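Local coordinates for taurine:2-oxoglutarate aminotransferase (Bifidobacterium kashiwanohense PV20-2, PDB 6JIX) that catalyses the pyridoxal 5'-phosphate-dependent transfer of the amino group of taurine to 2-oxoglutarate, yielding sulfoacetaldehyde and glutamate, at the interface of chains A and B. Residues are numbered along the deposited sequence; one frame, centred on the assembly and turned at random. Chains: chain A/B, taurine:2-oxoglutarate aminotransferase.

Contact 1: the interface of chains A and B. Residues chain A 79, 82, 86-88; chain B 33, 36, 41, 55.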
loop_
_atom_site.group_PDB
_atom_site.type_symbol
_atom_site.label_atom_id
_atom_site.label_comp_id
_atom_site.label_asym_id
_atom_site.label_seq_id
_atom_site.Cartn_x
_atom_site.Cartn_y
_atom_site.Cartn_z
ATOM N N MET A 79 -11.104 -17.876 5.862
ATOM C CA MET A 79 -11.166 -16.498 6.311
ATOM C C MET A 79 -10.218 -15.672 5.459
ATOM O O MET A 79 -8.997 -15.755 5.632
ATOM C CB MET A 79 -10.794 -16.445 7.795
ATOM C CG MET A 79 -11.061 -15.149 8.495
ATOM S SD MET A 79 -10.978 -15.324 10.297
ATOM C CE MET A 79 -9.264 -15.709 10.630
ATOM N N MET A 82 -9.192 -10.830 8.431
ATOM C CA MET A 82 -9.604 -10.500 9.788
ATOM C C MET A 82 -8.765 -9.315 10.237
ATOM O O MET A 82 -7.608 -9.183 9.835
ATOM C CB MET A 82 -9.442 -11.689 10.735
ATOM C CG MET A 82 -9.959 -11.450 12.128
ATOM S SD MET A 82 -11.662 -10.892 12.150
ATOM C CE MET A 82 -12.437 -12.091 11.055
ATOM N N TYR A 86 -6.997 -8.389 15.861
ATOM C CA TYR A 86 -7.149 -9.794 16.210
ATOM C C TYR A 86 -5.931 -10.574 15.732
ATOM O O TYR A 86 -5.320 -10.238 14.713
ATOM C CB TYR A 86 -8.442 -10.385 15.610
ATOM C CG TYR A 86 -9.671 -9.545 15.911
ATOM C CD1 TYR A 86 -10.202 -9.478 17.208
ATOM C CD2 TYR A 86 -10.290 -8.801 14.906
ATOM C CE1 TYR A 86 -11.328 -8.688 17.491
ATOM C CE2 TYR A 86 -11.405 -8.009 15.178
ATOM C CZ TYR A 86 -11.924 -7.946 16.470
ATOM O OH TYR A 86 -13.028 -7.145 16.726
ATOM N N ALA A 87 -5.550 -11.590 16.502
ATOM C CA ALA A 87 -4.523 -12.519 16.053
ATOM C C ALA A 87 -5.136 -13.501 15.067
ATOM O O ALA A 87 -6.299 -13.861 15.188
ATOM C CB ALA A 87 -3.908 -13.264 17.237
ATOM N N SER A 88 -4.361 -13.909 14.070
ATOM C CA SER A 88 -4.790 -14.951 13.155
ATOM C C SER A 88 -3.633 -15.913 12.935
ATOM O O SER A 88 -2.463 -15.512 12.959
ATOM C CB SER A 88 -5.259 -14.369 11.825
ATOM O OG SER A 88 -4.169 -13.831 11.100
ATOM N N ILE B 33 -8.818 -15.116 16.456
ATOM C CA ILE B 33 -10.020 -15.399 15.679
ATOM C C ILE B 33 -9.740 -16.570 14.748
ATOM O O ILE B 33 -8.733 -16.576 14.024
ATOM C CB ILE B 33 -10.502 -14.170 14.893
ATOM C CG1 ILE B 33 -10.666 -12.972 15.822
ATOM C CG2 ILE B 33 -11.830 -14.467 14.227
ATOM C CD1 ILE B 33 -11.591 -13.228 16.972
ATOM N N ALA B 36 -14.602 -16.844 10.273
ATOM C CA ALA B 36 -15.631 -15.831 10.106
ATOM C C ALA B 36 -16.552 -16.268 8.977
ATOM O O ALA B 36 -16.126 -16.969 8.052
ATOM C CB ALA B 36 -15.027 -14.449 9.817
ATOM N N PHE B 41 -17.969 -13.638 13.408
ATOM C CA PHE B 41 -16.684 -14.312 13.485
ATOM C C PHE B 41 -16.545 -14.920 14.874
ATOM O O PHE B 41 -17.239 -14.522 15.816
ATOM C CB PHE B 41 -15.508 -13.378 13.139
ATOM C CG PHE B 41 -15.402 -12.146 13.998
ATOM C CD1 PHE B 41 -14.744 -12.186 15.217
ATOM C CD2 PHE B 41 -15.906 -10.929 13.550
ATOM C CE1 PHE B 41 -14.617 -11.030 16.002
ATOM C CE2 PHE B 41 -15.794 -9.774 14.324
ATOM C CZ PHE B 41 -15.146 -9.824 15.554
ATOM N N LEU B 55 -15.795 -4.981 10.513
ATOM C CA LEU B 55 -14.382 -4.909 10.886
ATOM C C LEU B 55 -13.949 -3.447 10.950
ATOM O O LEU B 55 -14.192 -2.796 11.970
ATOM C CB LEU B 55 -13.500 -5.733 9.938
ATOM C CG LEU B 55 -13.712 -7.257 10.064
ATOM C CD1 LEU B 55 -12.836 -8.066 9.079
ATOM C CD2 LEU B 55 -13.521 -7.747 11.512
#
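B:Ile33, in the N-terminal strand 31-37 of one subunit, meets the short strand 86-87 of the other, in the two-fold homodimer interface typical of class III aminotransferases. One backbone bond, B:Ile33 N to A:Ala87 O, 3.1 Å and 173° at the hydrogen, links the two strands. The side chain of B:Ile33 then divides its work. Its CG1 branch crosses A:Tyr86 obliquely, reaching CB at 3.4 Å and the start of the ring, whereas CG2 turns to the thioethers of A:Met82 and A:Met79. Farther along this tyrosine, which also belongs to a glutamate site, B:Phe41 comes over one face, with CE1 4.1 Å above the ring plane and CZ 3.6 Å from the phenol OH. A:Met82 crosses B:Ile33, B:Phe41 and B:Leu55 at about a right angle: bends at chi2 (54°) and chi3 (49°) fold its methyl CE to within 3.7 Å of B:Ala36 CB, while SD lies 3.7 Å from B:Leu55 CD2. An alanine in place of A:Tyr86 is likely to leave B:Phe41 CZ without its ring partner and strip the ring's cover from B:Ile33 CG1 and CD1. The chain A residues follow helix 66-78 and lead into helix 89-102; on chain B, strands 31-37 and 40-43 and helix 54-57 supply the opposing surface.

Contact 2: the interface of chains A and B. Residues chain A 96, 99, 108; chain B 14, 18.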
loop_
_atom_site.group_PDB
_atom_site.type_symbol
_atom_site.label_atom_id
_atom_site.label_comp_id
_atom_site.label_asym_id
_atom_site.label_seq_id
_atom_site.Cartn_x
_atom_site.Cartn_y
_atom_site.Cartn_z
ATOM N N LYS A 96 6.651 -15.066 13.168
ATOM C CA LYS A 96 7.696 -15.881 13.780
ATOM C C LYS A 96 8.647 -16.439 12.729
ATOM O O LYS A 96 9.869 -16.361 12.888
ATOM C CB LYS A 96 7.097 -17.010 14.616
ATOM C CG LYS A 96 8.020 -17.423 15.767
ATOM C CD LYS A 96 8.221 -18.928 15.843
ATOM C CE LYS A 96 9.087 -19.278 17.037
ATOM N NZ LYS A 96 10.122 -20.272 16.664
ATOM N N VAL A 99 10.981 -13.590 11.567
ATOM C CA VAL A 99 11.973 -13.311 12.606
ATOM C C VAL A 99 13.006 -14.430 12.662
ATOM O O VAL A 99 14.212 -14.180 12.785
ATOM C CB VAL A 99 11.290 -13.109 13.972
ATOM C CG1 VAL A 99 12.336 -12.933 15.070
ATOM C CG2 VAL A 99 10.340 -11.921 13.937
ATOM N N GLN A 108 12.748 -9.271 16.601
ATOM C CA GLN A 108 11.655 -9.613 17.499
ATOM C C GLN A 108 10.298 -9.620 16.805
ATOM O O GLN A 108 9.562 -10.605 16.893
ATOM C CB GLN A 108 11.617 -8.638 18.677
ATOM C CG GLN A 108 10.818 -9.154 19.858
ATOM C CD GLN A 108 11.155 -10.597 20.188
ATOM O OE1 GLN A 108 12.288 -10.913 20.561
ATOM N NE2 GLN A 108 10.177 -11.483 20.048
ATOM N N LEU B 14 1.857 -16.203 19.966
ATOM C CA LEU B 14 2.843 -15.755 18.991
ATOM C C LEU B 14 2.589 -14.305 18.583
ATOM O O LEU B 14 3.536 -13.532 18.402
ATOM C CB LEU B 14 2.830 -16.681 17.773
ATOM C CG LEU B 14 3.456 -18.072 17.956
ATOM C CD1 LEU B 14 3.302 -18.901 16.686
ATOM C CD2 LEU B 14 4.917 -17.994 18.377
ATOM N N TYR B 18 5.465 -11.631 18.622
ATOM C CA TYR B 18 6.182 -11.457 17.365
ATOM C C TYR B 18 5.517 -10.511 16.385
ATOM O O TYR B 18 6.165 -10.102 15.416
ATOM C CB TYR B 18 6.361 -12.801 16.647
ATOM C CG TYR B 18 7.353 -13.733 17.281
ATOM C CD1 TYR B 18 8.711 -13.511 17.162
ATOM C CD2 TYR B 18 6.934 -14.859 17.977
ATOM C CE1 TYR B 18 9.631 -14.377 17.726
ATOM C CE2 TYR B 18 7.855 -15.735 18.550
ATOM C CZ TYR B 18 9.202 -15.488 18.419
ATOM O OH TYR B 18 10.126 -16.339 18.979
#
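B:Tyr18, the last residue of helix 8-18, places its ring between A:Lys96 and A:Gln108 of the other subunit. The tight side is the lysine face. There the aliphatic part of A:Lys96 does the touching: CG stands over the ring, 3.5 Å from the centroid and displaced toward the rim, with CE2 of B:Tyr18 3.3 Å from that CG, a CH-pi contact. The chain runs on toward the phenol, bringing A:Lys96 CE to 3.7 Å from B:Tyr18 OH. CG is roughly anti to the backbone N (chi1 -152°) and the chain bends at chi2, which lays methylenes rather than the amine over the ring. B:Leu14 adds a distant touch to the lysine, CD2 to A:Lys96 CG at 4.1 Å, and A:Val99 CG2 lies at the CD1 edge of the ring, 3.9 Å from B:Tyr18 CD1. The other side of the ring is more loosely held: the side-chain amide of A:Gln108 approaches with its plane 27° from that of the ring and NE2 3.8 Å from B:Tyr18 CE1. A:Lys96 NZ ends 4.6 Å from B:Tyr18 OH, beyond the packed methylenes. B:Leu14 and B:Tyr18 are one helical turn apart on the N-terminal helix, which rests against helix 89-102 and the first residues of strand 107-113 of chain A.

Contact 3: the interface of chains A and B. Residues chain A 114, 288-289, 314, 317; chain B 114, 289-290.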
loop_
_atom_site.group_PDB
_atom_site.type_symbol
_atom_site.label_atom_id
_atom_site.label_comp_id
_atom_site.label_asym_id
_atom_site.label_seq_id
_atom_site.Cartn_x
_atom_site.Cartn_y
_atom_site.Cartn_z
ATOM N N ASN A 114 1.246 -3.508 2.930
ATOM C CA ASN A 114 0.708 -3.995 1.672
ATOM C C ASN A 114 1.752 -4.171 0.587
ATOM O O ASN A 114 1.471 -4.849 -0.407
ATOM C CB ASN A 114 -0.391 -3.060 1.179
ATOM C CG ASN A 114 -1.663 -3.255 1.945
ATOM O OD1 ASN A 114 -1.939 -4.367 2.393
ATOM N ND2 ASN A 114 -2.434 -2.180 2.137
ATOM N N VAL A 288 -0.125 -12.357 -3.570
ATOM C CA VAL A 288 -1.025 -11.495 -2.800
ATOM C C VAL A 288 -0.202 -10.324 -2.279
ATOM O O VAL A 288 0.916 -10.543 -1.787
ATOM C CB VAL A 288 -1.680 -12.245 -1.630
ATOM C CG1 VAL A 288 -2.760 -11.380 -0.963
ATOM C CG2 VAL A 288 -2.242 -13.565 -2.098
ATOM N N PRO A 289 -0.703 -9.087 -2.353
ATOM C CA PRO A 289 0.071 -7.930 -1.868
ATOM C C PRO A 289 0.460 -8.089 -0.405
ATOM O O PRO A 289 -0.396 -8.247 0.472
ATOM C CB PRO A 289 -0.896 -6.759 -2.066
ATOM C CG PRO A 289 -1.742 -7.183 -3.205
ATOM C CD PRO A 289 -1.928 -8.672 -3.056
ATOM N N TYR A 314 -5.270 -2.946 6.153
ATOM C CA TYR A 314 -5.023 -4.332 5.765
ATOM C C TYR A 314 -3.756 -4.941 6.387
ATOM O O TYR A 314 -3.348 -6.025 5.967
ATOM C CB TYR A 314 -4.955 -4.451 4.232
ATOM C CG TYR A 314 -6.267 -4.178 3.502
ATOM C CD1 TYR A 314 -7.509 -4.406 4.114
ATOM C CD2 TYR A 314 -6.262 -3.683 2.197
ATOM C CE1 TYR A 314 -8.711 -4.143 3.439
ATOM C CE2 TYR A 314 -7.451 -3.413 1.520
ATOM C CZ TYR A 314 -8.675 -3.647 2.140
ATOM O OH TYR A 314 -9.844 -3.394 1.438
ATOM N N HIS A 317 -2.680 -8.816 6.628
ATOM C CA HIS A 317 -3.783 -9.379 5.878
ATOM C C HIS A 317 -3.729 -10.900 5.885
ATOM O O HIS A 317 -2.690 -11.502 5.609
ATOM C CB HIS A 317 -3.720 -8.829 4.456
ATOM C CG HIS A 317 -4.929 -9.137 3.633
ATOM N ND1 HIS A 317 -5.167 -10.389 3.102
ATOM C CD2 HIS A 317 -5.967 -8.356 3.248
ATOM C CE1 HIS A 317 -6.305 -10.362 2.427
ATOM N NE2 HIS A 317 -6.807 -9.140 2.495
ATOM N N ASN B 114 -3.007 -0.426 -3.693
ATOM C CA ASN B 114 -3.121 -1.480 -2.690
ATOM C C ASN B 114 -4.133 -1.181 -1.592
ATOM O O ASN B 114 -4.621 -2.117 -0.955
ATOM C CB ASN B 114 -1.768 -1.720 -2.009
ATOM C CG ASN B 114 -0.813 -2.538 -2.854
ATOM O OD1 ASN B 114 -1.230 -3.371 -3.657
ATOM N ND2 ASN B 114 0.482 -2.307 -2.673
ATOM N N PRO B 289 -6.202 -7.007 -0.769
ATOM C CA PRO B 289 -5.907 -5.568 -0.749
ATOM C C PRO B 289 -6.074 -4.931 -2.124
ATOM O O PRO B 289 -5.492 -5.387 -3.108
ATOM C CB PRO B 289 -4.449 -5.527 -0.277
ATOM C CG PRO B 289 -4.309 -6.772 0.552
ATOM C CD PRO B 289 -5.121 -7.801 -0.162
ATOM N N LEU B 290 -6.888 -3.877 -2.192
ATOM C CA LEU B 290 -7.073 -3.138 -3.436
ATOM C C LEU B 290 -7.674 -1.765 -3.138
ATOM O O LEU B 290 -8.574 -1.632 -2.303
ATOM C CB LEU B 290 -7.965 -3.915 -4.416
ATOM C CG LEU B 290 -8.219 -3.324 -5.806
ATOM C CD1 LEU B 290 -6.962 -3.310 -6.672
ATOM C CD2 LEU B 290 -9.313 -4.099 -6.511
#
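B:Pro289 is the wedge of this contact, hiding 74 Å² against A:His317, A:Tyr314 and A:Asn114 near the two-fold axis of the dimer. Its CD lies over one face of the A:His317 imidazole, 3.6 Å from the ring centroid and shifted toward the rim, a CH-pi contact; CG adds an approach to A:His317 CD2 at 3.5 Å. A:Tyr314 sets its CD2-CE2 side against the same proline, with CE2 3.5 Å from B:Pro289 CA. The side-chain carbonyl oxygen A:Asn114 OD1 reaches B:Pro289 CB at 3.8 Å, and the twin pair, B:Asn114 OD1 and A:Pro289 CB, repeats that 3.8 Å. A:Asn114 and B:Asn114 also meet, CB to CB at 3.7 Å, as expected where one residue faces its own copy. The backbone around these groups probably positions them. A:Asn114 follows strand 107-113 and immediately precedes A:Gly115, A:Gly116 and A:Ala117, which line the cofactor pocket. B:Pro289 lies between strand 291-296 and B:Lys281, the catalytic lysine that carries the cofactor as a Schiff base in this family. A:Tyr314 comes directly after A:Thr313, a cofactor-site residue that probably serves the cofactor of the other subunit, as is usual in this fold. With CG anti to its own backbone N (chi1 -170°), A:His317 turns the ring (chi2 -75°) so that one face meets B:Pro289. At the edge of the A:Tyr314 ring, in its plane, sits the backbone carbonyl oxygen B:Asn114 O, 3.9 Å from A:Tyr314 CD2.

The C-alpha centres of contact 1 and contact 3 are about 16 Å apart, those of contacts 1 and 2 about 19 Å, and those of contacts 2 and 3 about 21 Å. Helix 89-102 ties the first two together: contact 1 ends at its start and contact 2 uses later turns. Strand 107-113 joins contact 2 to contact 3, carrying A:Gln108 and leading to A:Asn114. Two-fold symmetry gives contacts 1 and 2 a second copy, while contact 3 straddles the axis and partly repeats itself. Because contact 3 joins segments next to cofactor-site residues of both chains, dimer formation probably helps to shape the active sites.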